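Local coordinates for possible protein of nuclear scaffold (Encephalitozoon cuniculi, PDB 3KAE) that forms the N-terminal, homodimeric tetratricopeptide-repeat domain of a Cdc27 (APC3) subunit and probably serves protein binding within the anaphase-promoting complex, at residues 15-18 / 19-22; 42-46 / 47-51; 211-214 / 215-218. One frame throughout, in Å; residues are numbered along the deposited sequence.

Interaction 1. Residues 15-18 / 19-22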
# COMPACT_ATOMS: atom_id res chain seq x y z
N TYR C 15 0.57 9.34 -4.88
CA TYR C 15 0.59 10.27 -3.75
C TYR C 15 -0.05 9.68 -2.50
O TYR C 15 -0.14 10.32 -1.45
CB TYR C 15 -0.06 11.62 -4.12
CG TYR C 15 0.86 12.52 -4.93
CD1 TYR C 15 0.93 12.41 -6.31
CD2 TYR C 15 1.68 13.46 -4.30
CE1 TYR C 15 1.77 13.22 -7.05
CE2 TYR C 15 2.54 14.27 -5.03
CZ TYR C 15 2.58 14.14 -6.41
OH TYR C 15 3.42 14.94 -7.15
N ARG C 16 -0.49 8.43 -2.60
CA ARG C 16 -1.06 7.73 -1.46
C ARG C 16 -2.33 8.43 -1.05
O ARG C 16 -2.80 8.32 0.09
CB ARG C 16 -0.06 7.60 -0.29
CG ARG C 16 1.32 7.06 -0.69
CD ARG C 16 1.26 5.64 -1.29
NE ARG C 16 2.36 5.43 -2.22
CZ ARG C 16 2.39 4.48 -3.14
NH1 ARG C 16 1.38 3.63 -3.24
NH2 ARG C 16 3.43 4.37 -3.96
N ASP C 17 -2.90 9.16 -2.00
CA ASP C 17 -4.22 9.76 -1.83
C ASP C 17 -5.28 8.77 -2.34
O ASP C 17 -5.78 8.89 -3.48
CB ASP C 17 -4.33 11.08 -2.60
CG ASP C 17 -5.72 11.71 -2.49
OD1 ASP C 17 -6.55 11.22 -1.68
OD2 ASP C 17 -5.98 12.68 -3.22
N TYR C 18 -5.61 7.80 -1.50
CA TYR C 18 -6.39 6.64 -1.92
C TYR C 18 -7.88 6.97 -2.01
O TYR C 18 -8.55 6.48 -2.92
CB TYR C 18 -6.12 5.44 -0.99
CG TYR C 18 -4.70 4.85 -1.07
CD1 TYR C 18 -4.05 4.73 -2.30
CD2 TYR C 18 -4.02 4.40 0.08
CE1 TYR C 18 -2.78 4.20 -2.40
CE2 TYR C 18 -2.72 3.86 -0.01
CZ TYR C 18 -2.12 3.75 -1.26
OH TYR C 18 -0.86 3.23 -1.40
N GLU C 19 -8.39 7.78 -1.09
CA GLU C 19 -9.79 8.24 -1.16
C GLU C 19 -10.13 8.84 -2.53
O GLU C 19 -11.13 8.50 -3.16
CB GLU C 19 -10.10 9.25 -0.05
CG GLU C 19 -9.95 8.69 1.38
CD GLU C 19 -10.80 7.46 1.62
OE1 GLU C 19 -11.66 7.15 0.78
OE2 GLU C 19 -10.60 6.78 2.65
N THR C 20 -9.27 9.70 -3.03
CA THR C 20 -9.48 10.24 -4.36
C THR C 20 -9.50 9.13 -5.41
O THR C 20 -10.33 9.12 -6.30
CB THR C 20 -8.41 11.27 -4.71
OG1 THR C 20 -8.50 12.34 -3.78
CG2 THR C 20 -8.59 11.78 -6.11
N ALA C 21 -8.57 8.19 -5.30
CA ALA C 21 -8.45 7.12 -6.28
C ALA C 21 -9.66 6.21 -6.25
O ALA C 21 -10.11 5.73 -7.29
CB ALA C 21 -7.16 6.30 -6.02
N ILE C 22 -10.15 5.92 -5.05
CA ILE C 22 -11.34 5.12 -4.88
C ILE C 22 -12.55 5.88 -5.51
O ILE C 22 -13.34 5.32 -6.28
CB ILE C 22 -11.55 4.80 -3.39
CG1 ILE C 22 -10.43 3.85 -2.90
CG2 ILE C 22 -12.91 4.17 -3.16
CD1 ILE C 22 -10.35 3.68 -1.39
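D17 is the N-cap of helix 18-31 and is met there by T20, in the tight turn that links it to helix 5-14, which itself ends in a Schellman motif at R16. A side chain just ahead of a helix can stand in for the missing preceding turn: here D17 OD1 accepts from T20 N, long and weak at 3.4 Å, while OD2 holds the T20 hydroxyl. With CG anti to the backbone N (chi1 177°), the carboxylate swings towards the first turn, where T20 OG1 donates to D17 OD2 over 2.6 Å. The hydroxyl thus supplies the firmer grip, coming in on the syn side of OD2, 33° out of the carboxylate plane. The bond from A21 N to D17 O is weak, so the first firm i to i+4 bond is I22 N to Y18 O (2.7 Å), nearly in line with the carbonyl. On the loop side, R16 NH1 donates to Y18 OH at 2.9 Å, the hydroxyl lying at the edge, in the guanidinium plane. T20 OG1 also bonds to F147 N of the second subunit, which ties the cap to it. Within the chain, A21 packs against I9 and S12 of helix 5-14, while Y18 and I22 lie against helix 36-45.

Interaction 2. Residues 42-46 / 47-51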
# COMPACT_ATOMS: atom_id res chain seq x y z
N VAL C 42 -7.04 -0.41 -5.44
CA VAL C 42 -6.98 0.81 -4.65
C VAL C 42 -7.66 0.63 -3.31
O VAL C 42 -7.22 1.14 -2.28
CB VAL C 42 -7.54 2.01 -5.44
CG1 VAL C 42 -7.57 3.25 -4.58
CG2 VAL C 42 -6.71 2.25 -6.69
N LEU C 43 -8.72 -0.16 -3.30
CA LEU C 43 -9.41 -0.48 -2.05
C LEU C 43 -8.49 -1.33 -1.15
O LEU C 43 -8.44 -1.13 0.08
CB LEU C 43 -10.70 -1.25 -2.37
CG LEU C 43 -12.08 -0.85 -1.85
CD1 LEU C 43 -12.21 0.63 -1.55
CD2 LEU C 43 -13.16 -1.26 -2.86
N TYR C 44 -7.77 -2.27 -1.76
CA TYR C 44 -6.82 -3.10 -1.01
C TYR C 44 -5.76 -2.18 -0.42
O TYR C 44 -5.50 -2.21 0.78
CB TYR C 44 -6.18 -4.18 -1.90
CG TYR C 44 -5.10 -4.95 -1.17
CD1 TYR C 44 -5.42 -6.08 -0.41
CD2 TYR C 44 -3.78 -4.52 -1.18
CE1 TYR C 44 -4.45 -6.78 0.28
CE2 TYR C 44 -2.79 -5.23 -0.50
CZ TYR C 44 -3.14 -6.35 0.23
OH TYR C 44 -2.18 -7.03 0.92
N LEU C 45 -5.18 -1.33 -1.25
CA LEU C 45 -4.14 -0.41 -0.80
C LEU C 45 -4.61 0.46 0.36
O LEU C 45 -3.81 0.86 1.20
CB LEU C 45 -3.63 0.45 -1.94
CG LEU C 45 -2.85 -0.32 -3.02
CD1 LEU C 45 -2.62 0.57 -4.25
CD2 LEU C 45 -1.52 -0.87 -2.45
N ASN C 46 -5.90 0.76 0.40
CA ASN C 46 -6.43 1.64 1.43
C ASN C 46 -6.80 0.88 2.68
O ASN C 46 -7.39 1.43 3.61
CB ASN C 46 -7.62 2.45 0.90
CG ASN C 46 -7.98 3.61 1.80
OD1 ASN C 46 -9.16 3.88 2.06
ND2 ASN C 46 -6.96 4.30 2.30
N GLY C 47 -6.47 -0.41 2.69
CA GLY C 47 -6.71 -1.27 3.84
C GLY C 47 -8.14 -1.78 3.95
O GLY C 47 -8.53 -2.27 5.01
N GLU C 48 -8.90 -1.70 2.86
CA GLU C 48 -10.32 -2.08 2.89
C GLU C 48 -10.59 -3.41 2.19
O GLU C 48 -11.09 -3.46 1.06
CB GLU C 48 -11.20 -0.98 2.28
CG GLU C 48 -11.05 0.36 2.97
CD GLU C 48 -12.01 1.41 2.44
OE1 GLU C 48 -11.55 2.34 1.72
OE2 GLU C 48 -13.22 1.29 2.72
N TYR C 49 -10.29 -4.49 2.90
CA TYR C 49 -10.29 -5.82 2.32
C TYR C 49 -11.70 -6.37 2.05
O TYR C 49 -11.95 -6.95 0.99
CB TYR C 49 -9.44 -6.77 3.18
CG TYR C 49 -8.14 -6.11 3.60
CD1 TYR C 49 -7.18 -5.79 2.65
CD2 TYR C 49 -7.90 -5.76 4.91
CE1 TYR C 49 -6.02 -5.17 2.99
CE2 TYR C 49 -6.72 -5.13 5.27
CZ TYR C 49 -5.78 -4.84 4.30
OH TYR C 49 -4.60 -4.21 4.63
N THR C 50 -12.60 -6.18 3.00
CA THR C 50 -13.97 -6.65 2.82
C THR C 50 -14.65 -5.95 1.65
O THR C 50 -15.38 -6.57 0.88
CB THR C 50 -14.80 -6.47 4.09
OG1 THR C 50 -14.06 -6.95 5.21
CG2 THR C 50 -16.12 -7.23 3.98
N ARG C 51 -14.39 -4.65 1.51
CA ARG C 51 -14.95 -3.90 0.39
C ARG C 51 -14.33 -4.34 -0.93
O ARG C 51 -15.03 -4.47 -1.94
CB ARG C 51 -14.76 -2.38 0.59
CG ARG C 51 -15.72 -1.78 1.61
CD ARG C 51 -15.61 -0.28 1.67
NE ARG C 51 -16.03 0.36 0.42
CZ ARG C 51 -15.72 1.60 0.07
NH1 ARG C 51 -14.97 2.37 0.87
NH2 ARG C 51 -16.13 2.08 -1.09
O HOH W 1 -2.79 -2.66 2.64
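A Schellman motif closes helix 36-45 and turns the chain into helix 49-57, a compact example of how one helix stop can serve as the next helix start. G47, with its positive phi, is the C-prime residue. E48 N donates to L43 O at 2.9 Å, and G47 N to Y44 O at 2.8 Å; the latter arrives well above the carbonyl plane, 54° out of it. Side chains pack on both flanks of this turn. On one flank Y49 sets its ring edge towards the face of Y44 in an offset edge-to-face pair, with centroids 5.2 Å apart and planes at 63°. CE1 of Y44 and CE1 of Y49 come to 3.5 Å. A trans first torsion (chi1 175°) carries the Y44 ring to its partner, and the ring also meets Y67 edge-to-face. A water bridges Y49 OH and Y44 O, its bond to the carbonyl being weak. On the other flank L43 lies across R51 at about a right angle: CG touches the CB of R51, and CD1 sits over the centre of the guanidinium face, 4.0 Å from R51 CZ. The same arginine forms a salt bridge through NH1 to E48 OE2 at 2.8 Å, entering on the syn side of the carboxylate. E48 is the N-cap residue of helix 49-57. Its charge is probably at least partly balanced by R51, which would favour the ionised carboxylate, while the methyl group of L43 gives the guanidinium an apolar floor.

Interaction 3. Residues 211-214 / 215-218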
# COMPACT_ATOMS: atom_id res chain seq x y z
N ILE C 211 22.67 -11.48 11.43
CA ILE C 211 22.92 -11.51 12.86
C ILE C 211 21.69 -11.93 13.67
O ILE C 211 21.82 -12.62 14.69
CB ILE C 211 23.45 -10.16 13.37
CG1 ILE C 211 24.64 -9.69 12.53
CG2 ILE C 211 23.82 -10.24 14.84
CD1 ILE C 211 25.65 -10.74 12.28
N SER C 212 20.50 -11.50 13.24
CA SER C 212 19.27 -11.90 13.91
C SER C 212 19.11 -13.43 13.82
O SER C 212 18.83 -14.11 14.80
CB SER C 212 18.04 -11.19 13.32
OG SER C 212 18.07 -9.81 13.62
N ASN C 213 19.28 -13.96 12.62
CA ASN C 213 19.16 -15.38 12.46
C ASN C 213 20.27 -16.08 13.29
O ASN C 213 20.03 -17.10 13.93
CB ASN C 213 19.20 -15.75 10.99
CG ASN C 213 17.90 -15.43 10.27
OD1 ASN C 213 16.85 -15.31 10.89
ND2 ASN C 213 17.96 -15.28 8.95
N ALA C 214 21.47 -15.49 13.30
CA ALA C 214 22.58 -16.02 14.09
C ALA C 214 22.17 -16.18 15.55
O ALA C 214 22.35 -17.24 16.14
CB ALA C 214 23.84 -15.11 13.99
N ALA C 215 21.61 -15.11 16.12
CA ALA C 215 21.20 -15.10 17.52
C ALA C 215 20.23 -16.25 17.81
O ALA C 215 20.25 -16.84 18.89
CB ALA C 215 20.58 -13.76 17.87
N ARG C 216 19.39 -16.56 16.83
CA ARG C 216 18.36 -17.57 16.97
C ARG C 216 19.00 -18.95 16.98
O ARG C 216 18.67 -19.80 17.81
CB ARG C 216 17.36 -17.46 15.81
CG ARG C 216 16.27 -18.51 15.80
CD ARG C 216 15.53 -18.45 14.48
NE ARG C 216 16.41 -18.80 13.37
CZ ARG C 216 16.22 -18.41 12.11
NH1 ARG C 216 15.18 -17.64 11.81
NH2 ARG C 216 17.07 -18.79 11.17
N ARG C 217 19.90 -19.17 16.04
CA ARG C 217 20.64 -20.42 15.99
C ARG C 217 21.39 -20.67 17.30
O ARG C 217 21.38 -21.79 17.84
CB ARG C 217 21.64 -20.40 14.84
CG ARG C 217 22.48 -21.66 14.75
CD ARG C 217 21.60 -22.89 14.59
NE ARG C 217 22.40 -24.08 14.30
CZ ARG C 217 22.01 -25.33 14.54
NH1 ARG C 217 20.82 -25.57 15.08
NH2 ARG C 217 22.81 -26.35 14.23
N TYR C 218 22.06 -19.64 17.79
CA TYR C 218 22.77 -19.75 19.05
C TYR C 218 21.85 -20.20 20.18
O TYR C 218 22.21 -21.04 20.99
CB TYR C 218 23.43 -18.43 19.43
CG TYR C 218 24.70 -18.15 18.66
CD1 TYR C 218 25.72 -19.08 18.62
CD2 TYR C 218 24.88 -16.95 17.99
CE1 TYR C 218 26.89 -18.84 17.93
CE2 TYR C 218 26.04 -16.69 17.29
CZ TYR C 218 27.05 -17.64 17.26
OH TYR C 218 28.23 -17.40 16.57
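N213 and R216, and A214 and Y218, meet across successive turns of helix 206-220, in an all-helical, tetratricopeptide-repeat chain. Backbone hydrogen bonding supplies the frame: A215 N, R216 N, R217 N and Y218 N each donate to the carbonyl four residues back. The bonds from R217 N to N213 O (3.0 Å) and from Y218 N to A214 O (2.9 Å) are nearly collinear with their carbonyls, whereas that from R216 N to S212 O is longer, at 3.2 Å, and tilted, and R216 N also bonds weakly to N213 O. Apolar packing is slight within the helix, A214 CB lying 4.3 Å from Y218 CE2. The tyrosine ring instead meets F187 of helix 176-190 edge-to-face, and A215 packs on C230 and F231 of helix 224-237. Polar side chains supply the third kind of interaction. N213 ND2 donates to E151 OE1, and its OD1 bonds to a glycerol, probably left from the crystallisation liquor. R216, trans at chi1 (177°) and bent at chi3, brings its guanidinium alongside the N213 amide, the planes 24° apart. The amide oxygen therefore lies over a guanidinium face: N213 OD1 is 3.0 Å from R216 NH1, yet the angle is too poor for a hydrogen bond.

In the fold
Along the chain the three contacts follow in series. Interactions 1 and 2 are neighbours, their centres 11 Å apart, and they touch where A21 and I22 of helix 18-31 pack on V42 of helix 36-45; interaction 2 then leads on into helix 49-57. Both belong to the Cdc27-family region and both reach the second subunit: R16 of one copy packs on L45 of the other, so these two helix junctions contribute to the dimer. Interaction 3, within helix 206-220, lies on the opposite side of the chain's centre, with its centre about 41 Å from that of interaction 1 and 36 Å from that of interaction 2. Its two segments touch no other protein chain of the assembly.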